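Local coordinates for DNA replication and repair protein RecF (Caldanaerobacter subterraneus subsp. tengcongensis, PDB 5Z69), which probably binds single-stranded DNA and binds ATP as an ABC-type ATPase, serving as a recombination mediator in the RecFOR pathway of DNA repair, at residues L208-N213 with E310-E315; M215-M220 with E305-E310. All coordinates share one frame; numbering follows the deposited sequence.

How the contacts relate
Both contacts join the same two helices, 186-222 and 291-313, within the RecF/RecN/SMC N-terminal domain, and their centres lie about 8 Å apart. Along the chain contact 2 is nested inside contact 1: 208-213 comes first, then 215-220, then 305-310, and 310-315 closes the outer loop, with Glu310 shared by both. As the first helix advances, the second is met at earlier residues. In the region between the two salt bridges, the methyl carbon Ile308 CD1 packs against the backbone of helix 186-222, 3.7 Å from Lys210 C. Both contacts lie away from the ATP-binding site and join one helix to the other.

Contact 1: L208-N213 with E310-E315; sequences LEKLKN and EEETGE
Glu312, in the last turn of helix 291-313, carries this contact by reaching Lys210 of helix 186-222. Its OE2 accepts a hydrogen bond from Lys210 NZ at 2.7 Å, within a salt bridge. The two side chains approach from opposite directions: Lys210 is extended beyond CG, whereas Glu312 is bent at chi2 (-63°), and the ammonium group meets OE2 from above the carboxylate plane, 55° out of it. Nearest CA atoms, those of Lys210 and Glu312, are 10.7 Å apart, a span suited to two long charged chains. This is an interhelical salt bridge at the protein surface, with Lys210 also touching Ile308 and Glu312 touching Ile151 of helix 137-151. Beyond the bridge, Thr313 ends the helix with an ST turn, its OG1 accepting from Glu315 N at 3.1 Å. Gly314 leaves the helical conformation with positive phi (67°), which glycine adopts readily because it lacks a side chain; its N still bonds to Glu310 O at 2.9 Å. Glu315 then turns its carboxylate to other parts of the fold, where OE2 accepts from Ala84 N.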
loop_
_atom_site.group_PDB
_atom_site.type_symbol
_atom_site.label_atom_id
_atom_site.label_comp_id
_atom_site.label_asym_id
_atom_site.label_seq_id
_atom_site.Cartn_x
_atom_site.Cartn_y
_atom_site.Cartn_z
ATOM N N LEU A 208 -9.048 -5.715 12.050
ATOM C CA LEU A 208 -8.574 -4.367 11.780
ATOM C C LEU A 208 -9.719 -3.334 11.932
ATOM O O LEU A 208 -9.478 -2.225 12.430
ATOM C CB LEU A 208 -7.926 -4.307 10.400
ATOM C CG LEU A 208 -6.562 -4.996 10.337
ATOM C CD1 LEU A 208 -6.131 -5.064 8.924
ATOM C CD2 LEU A 208 -5.480 -4.308 11.163
ATOM N N GLU A 209 -10.930 -3.707 11.513
ATOM C CA GLU A 209 -12.141 -2.922 11.807
ATOM C C GLU A 209 -12.250 -2.635 13.279
ATOM O O GLU A 209 -12.375 -1.489 13.681
ATOM C CB GLU A 209 -13.409 -3.675 11.403
ATOM C CG GLU A 209 -13.806 -3.611 9.924
ATOM C CD GLU A 209 -15.212 -4.152 9.713
ATOM O OE1 GLU A 209 -15.373 -5.104 8.914
ATOM O OE2 GLU A 209 -16.145 -3.611 10.353
ATOM N N LYS A 210 -12.223 -3.692 14.093
ATOM C CA LYS A 210 -12.290 -3.520 15.545
ATOM C C LYS A 210 -11.103 -2.731 16.061
ATOM O O LYS A 210 -11.255 -1.883 16.937
ATOM C CB LYS A 210 -12.360 -4.875 16.242
ATOM C CG LYS A 210 -13.643 -5.598 15.972
ATOM C CD LYS A 210 -13.607 -7.024 16.498
ATOM C CE LYS A 210 -14.970 -7.680 16.359
ATOM N NZ LYS A 210 -14.892 -9.147 16.526
ATOM N N LEU A 211 -9.922 -3.002 15.509
ATOM C CA LEU A 211 -8.719 -2.300 15.926
ATOM C C LEU A 211 -8.879 -0.794 15.699
ATOM O O LEU A 211 -8.598 0.008 16.585
ATOM C CB LEU A 211 -7.489 -2.826 15.173
ATOM C CG LEU A 211 -6.174 -2.151 15.578
ATOM C CD1 LEU A 211 -5.963 -2.392 17.069
ATOM C CD2 LEU A 211 -4.970 -2.652 14.780
ATOM N N LYS A 212 -9.349 -0.413 14.518
ATOM C CA LYS A 212 -9.515 1.009 14.206
ATOM C C LYS A 212 -10.521 1.687 15.161
ATOM O O LYS A 212 -10.219 2.733 15.735
ATOM C CB LYS A 212 -9.930 1.177 12.740
ATOM C CG LYS A 212 -9.799 2.599 12.187
ATOM C CD LYS A 212 -11.105 3.354 12.272
ATOM C CE LYS A 212 -12.192 2.652 11.475
ATOM N NZ LYS A 212 -12.953 1.664 12.291
ATOM N N ASN A 213 -11.692 1.083 15.355
ATOM C CA ASN A 213 -12.681 1.602 16.312
ATOM C C ASN A 213 -12.119 1.849 17.707
ATOM O O ASN A 213 -12.289 2.926 18.279
ATOM C CB ASN A 213 -13.865 0.644 16.467
ATOM C CG ASN A 213 -14.622 0.419 15.181
ATOM O OD1 ASN A 213 -14.657 1.281 14.302
ATOM N ND2 ASN A 213 -15.249 -0.750 15.068
ATOM N N GLU A 310 -10.248 -8.900 25.815
ATOM C CA GLU A 310 -11.258 -9.095 26.872
ATOM C C GLU A 310 -12.660 -9.341 26.329
ATOM O O GLU A 310 -13.375 -10.240 26.780
ATOM C CB GLU A 310 -11.315 -7.888 27.791
ATOM C CG GLU A 310 -10.040 -7.622 28.519
ATOM C CD GLU A 310 -10.219 -6.573 29.591
ATOM O OE1 GLU A 310 -10.080 -5.374 29.258
ATOM O OE2 GLU A 310 -10.514 -6.949 30.749
ATOM N N GLU A 311 -13.047 -8.532 25.350
ATOM C CA GLU A 311 -14.378 -8.623 24.767
ATOM C C GLU A 311 -14.563 -9.924 23.997
ATOM O O GLU A 311 -15.598 -10.568 24.103
ATOM C CB GLU A 311 -14.640 -7.421 23.848
ATOM C CG GLU A 311 -15.675 -6.449 24.387
ATOM C CD GLU A 311 -17.093 -7.005 24.342
ATOM O OE1 GLU A 311 -17.356 -7.912 23.520
ATOM O OE2 GLU A 311 -17.943 -6.534 25.130
ATOM N N GLU A 312 -13.562 -10.314 23.213
ATOM C CA GLU A 312 -13.695 -11.536 22.425
ATOM C C GLU A 312 -13.634 -12.816 23.277
ATOM O O GLU A 312 -14.343 -13.782 22.989
ATOM C CB GLU A 312 -12.625 -11.582 21.331
ATOM C CG GLU A 312 -12.776 -10.472 20.299
ATOM C CD GLU A 312 -14.081 -10.568 19.520
ATOM O OE1 GLU A 312 -14.517 -11.705 19.228
ATOM O OE2 GLU A 312 -14.671 -9.512 19.211
ATOM N N THR A 313 -12.813 -12.844 24.322
ATOM C CA THR A 313 -12.690 -14.095 25.093
ATOM C C THR A 313 -13.585 -14.168 26.323
ATOM O O THR A 313 -13.792 -15.255 26.882
ATOM C CB THR A 313 -11.256 -14.327 25.575
ATOM O OG1 THR A 313 -10.870 -13.264 26.459
ATOM C CG2 THR A 313 -10.296 -14.390 24.383
ATOM N N GLY A 314 -14.078 -13.016 26.780
ATOM C CA GLY A 314 -14.784 -12.958 28.055
ATOM C C GLY A 314 -13.900 -13.236 29.266
ATOM O O GLY A 314 -14.393 -13.430 30.375
ATOM N N GLU A 315 -12.583 -13.262 29.055
ATOM C CA GLU A 315 -11.632 -13.397 30.144
ATOM C C GLU A 315 -10.907 -12.085 30.414
ATOM O O GLU A 315 -10.718 -11.262 29.514
ATOM C CB GLU A 315 -10.595 -14.495 29.820
ATOM C CG GLU A 315 -11.180 -15.866 29.503
ATOM C CD GLU A 315 -11.054 -16.864 30.663
ATOM O OE1 GLU A 315 -11.405 -18.047 30.449
ATOM O OE2 GLU A 315 -10.622 -16.484 31.788
#

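Contact 2: M215-M220 with E305-E310; sequences MSKFLM and ELEILE
Lys217 lays its CE over the centre of the neighbouring Phe218 ring, 3.5 Å above the plane, and carries its ammonium group on to Glu307. With CG anti to the backbone N (chi1 -171°), the lysine chain then bends at chi2, chi3 and chi4, which curls it over the ring instead of letting it stretch away. Glu307 OE2 accepts from Lys217 NZ at 3.0 Å through its syn lone pair, within a salt bridge. The same OE2 lies 3.5 Å from Phe218 CZ, with ring and carboxylate planes 40° apart. Glu307 is long enough to get there because its chain is extended beyond CG. Its other oxygen, OE1, is hydrogen-bonded to Ser214 OG and accepts from a water at 2.8 Å, which Lys217 NZ also approaches, weakly. Replacing Glu307 with an alanine would probably leave the Lys217 ammonium without its charged mate and Ser214 OG without this partner. Phenylalanine suits its buried place, where the ring also packs on Leu303 and Ser304 of helix 291-313. This is an interhelical contact between 186-222 and 291-313, with the Phe218 ring buried and the Lys217-Glu307 salt bridge at the more exposed margin.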
loop_
_atom_site.group_PDB
_atom_site.type_symbol
_atom_site.label_atom_id
_atom_site.label_comp_id
_atom_site.label_asym_id
_atom_site.label_seq_id
_atom_site.Cartn_x
_atom_site.Cartn_y
_atom_site.Cartn_z
ATOM N N MET A 215 -8.921 1.895 18.706
ATOM C CA MET A 215 -7.788 2.808 18.719
ATOM C C MET A 215 -8.216 4.257 18.545
ATOM O O MET A 215 -7.579 5.151 19.094
ATOM C CB MET A 215 -6.791 2.485 17.613
ATOM C CG MET A 215 -5.959 1.263 17.802
ATOM S SD MET A 215 -4.841 1.184 16.393
ATOM C CE MET A 215 -3.489 2.194 16.905
ATOM N N SER A 216 -9.256 4.486 17.743
ATOM C CA SER A 216 -9.776 5.843 17.531
ATOM C C SER A 216 -10.313 6.401 18.832
ATOM O O SER A 216 -10.179 7.591 19.114
ATOM C CB SER A 216 -10.878 5.861 16.475
ATOM O OG SER A 216 -10.349 5.678 15.181
ATOM N N LYS A 217 -10.932 5.525 19.618
ATOM C CA LYS A 217 -11.441 5.903 20.921
ATOM C C LYS A 217 -10.278 6.313 21.830
ATOM O O LYS A 217 -10.299 7.385 22.418
ATOM C CB LYS A 217 -12.252 4.751 21.530
ATOM C CG LYS A 217 -13.031 5.085 22.802
ATOM C CD LYS A 217 -12.224 4.840 24.081
ATOM C CE LYS A 217 -11.680 3.414 24.153
ATOM N NZ LYS A 217 -12.737 2.371 24.318
ATOM N N PHE A 218 -9.256 5.467 21.933
ATOM C CA PHE A 218 -8.138 5.755 22.836
ATOM C C PHE A 218 -7.328 6.978 22.395
ATOM O O PHE A 218 -6.972 7.826 23.217
ATOM C CB PHE A 218 -7.219 4.532 22.963
ATOM C CG PHE A 218 -7.788 3.433 23.818
ATOM C CD1 PHE A 218 -7.938 3.611 25.186
ATOM C CD2 PHE A 218 -8.167 2.219 23.263
ATOM C CE1 PHE A 218 -8.459 2.603 25.981
ATOM C CE2 PHE A 218 -8.694 1.211 24.055
ATOM C CZ PHE A 218 -8.843 1.408 25.414
ATOM N N LEU A 219 -7.043 7.059 21.101
ATOM C CA LEU A 219 -6.281 8.170 20.542
ATOM C C LEU A 219 -6.975 9.515 20.772
ATOM O O LEU A 219 -6.336 10.497 21.156
ATOM C CB LEU A 219 -6.051 7.949 19.047
ATOM C CG LEU A 219 -5.256 9.032 18.325
ATOM C CD1 LEU A 219 -3.833 9.090 18.863
ATOM C CD2 LEU A 219 -5.261 8.799 16.824
ATOM N N MET A 220 -8.286 9.548 20.551
ATOM C CA MET A 220 -9.042 10.789 20.662
ATOM C C MET A 220 -9.093 11.265 22.109
ATOM O O MET A 220 -9.375 12.432 22.375
ATOM C CB MET A 220 -10.462 10.610 20.111
ATOM C CG MET A 220 -11.183 11.914 19.760
ATOM S SD MET A 220 -10.300 12.940 18.554
ATOM C CE MET A 220 -11.597 14.056 18.019
ATOM N N GLU A 305 -5.540 -3.843 21.856
ATOM C CA GLU A 305 -5.300 -5.277 21.900
ATOM C C GLU A 305 -5.971 -5.826 23.135
ATOM O O GLU A 305 -6.751 -6.784 23.081
ATOM C CB GLU A 305 -3.796 -5.575 21.915
ATOM C CG GLU A 305 -3.462 -7.067 21.950
ATOM C CD GLU A 305 -1.991 -7.333 22.209
ATOM O OE1 GLU A 305 -1.151 -6.494 21.803
ATOM O OE2 GLU A 305 -1.678 -8.385 22.827
ATOM N N LEU A 306 -5.680 -5.184 24.256
ATOM C CA LEU A 306 -6.255 -5.559 25.534
ATOM C C LEU A 306 -7.786 -5.541 25.500
ATOM O O LEU A 306 -8.447 -6.507 25.879
ATOM C CB LEU A 306 -5.727 -4.617 26.611
ATOM C CG LEU A 306 -6.353 -4.747 27.999
ATOM C CD1 LEU A 306 -6.273 -6.180 28.498
ATOM C CD2 LEU A 306 -5.666 -3.782 28.964
ATOM N N GLU A 307 -8.346 -4.432 25.043
ATOM C CA GLU A 307 -9.792 -4.288 24.992
ATOM C C GLU A 307 -10.455 -5.350 24.106
ATOM O O GLU A 307 -11.418 -5.992 24.512
ATOM C CB GLU A 307 -10.155 -2.888 24.489
ATOM C CG GLU A 307 -11.628 -2.717 24.212
ATOM C CD GLU A 307 -11.964 -1.277 23.866
ATOM O OE1 GLU A 307 -12.380 -1.019 22.720
ATOM O OE2 GLU A 307 -11.783 -0.409 24.745
ATOM N N ILE A 308 -9.951 -5.514 22.885
ATOM C CA ILE A 308 -10.490 -6.531 21.991
ATOM C C ILE A 308 -10.335 -7.948 22.604
ATOM O O ILE A 308 -11.250 -8.769 22.547
ATOM C CB ILE A 308 -9.808 -6.440 20.600
ATOM C CG1 ILE A 308 -10.139 -5.086 19.956
ATOM C CG2 ILE A 308 -10.271 -7.575 19.689
ATOM C CD1 ILE A 308 -9.380 -4.778 18.653
ATOM N N LEU A 309 -9.191 -8.228 23.217
ATOM C CA LEU A 309 -8.974 -9.554 23.807
ATOM C C LEU A 309 -10.023 -9.846 24.909
ATOM O O LEU A 309 -10.642 -10.923 24.917
ATOM C CB LEU A 309 -7.525 -9.671 24.342
ATOM C CG LEU A 309 -7.102 -10.874 25.220
ATOM C CD1 LEU A 309 -7.657 -12.127 24.662
ATOM C CD2 LEU A 309 -5.570 -11.021 25.301
ATOM N N GLU A 310 -10.248 -8.900 25.815
ATOM C CA GLU A 310 -11.258 -9.095 26.872
ATOM C C GLU A 310 -12.660 -9.341 26.329
ATOM O O GLU A 310 -13.375 -10.240 26.780
ATOM C CB GLU A 310 -11.315 -7.888 27.791
ATOM C CG GLU A 310 -10.040 -7.622 28.519
ATOM C CD GLU A 310 -10.219 -6.573 29.591
ATOM O OE1 GLU A 310 -10.080 -5.374 29.258
ATOM O OE2 GLU A 310 -10.514 -6.949 30.749
HETATM O O HOH W 1 -14.554 0.606 21.921
#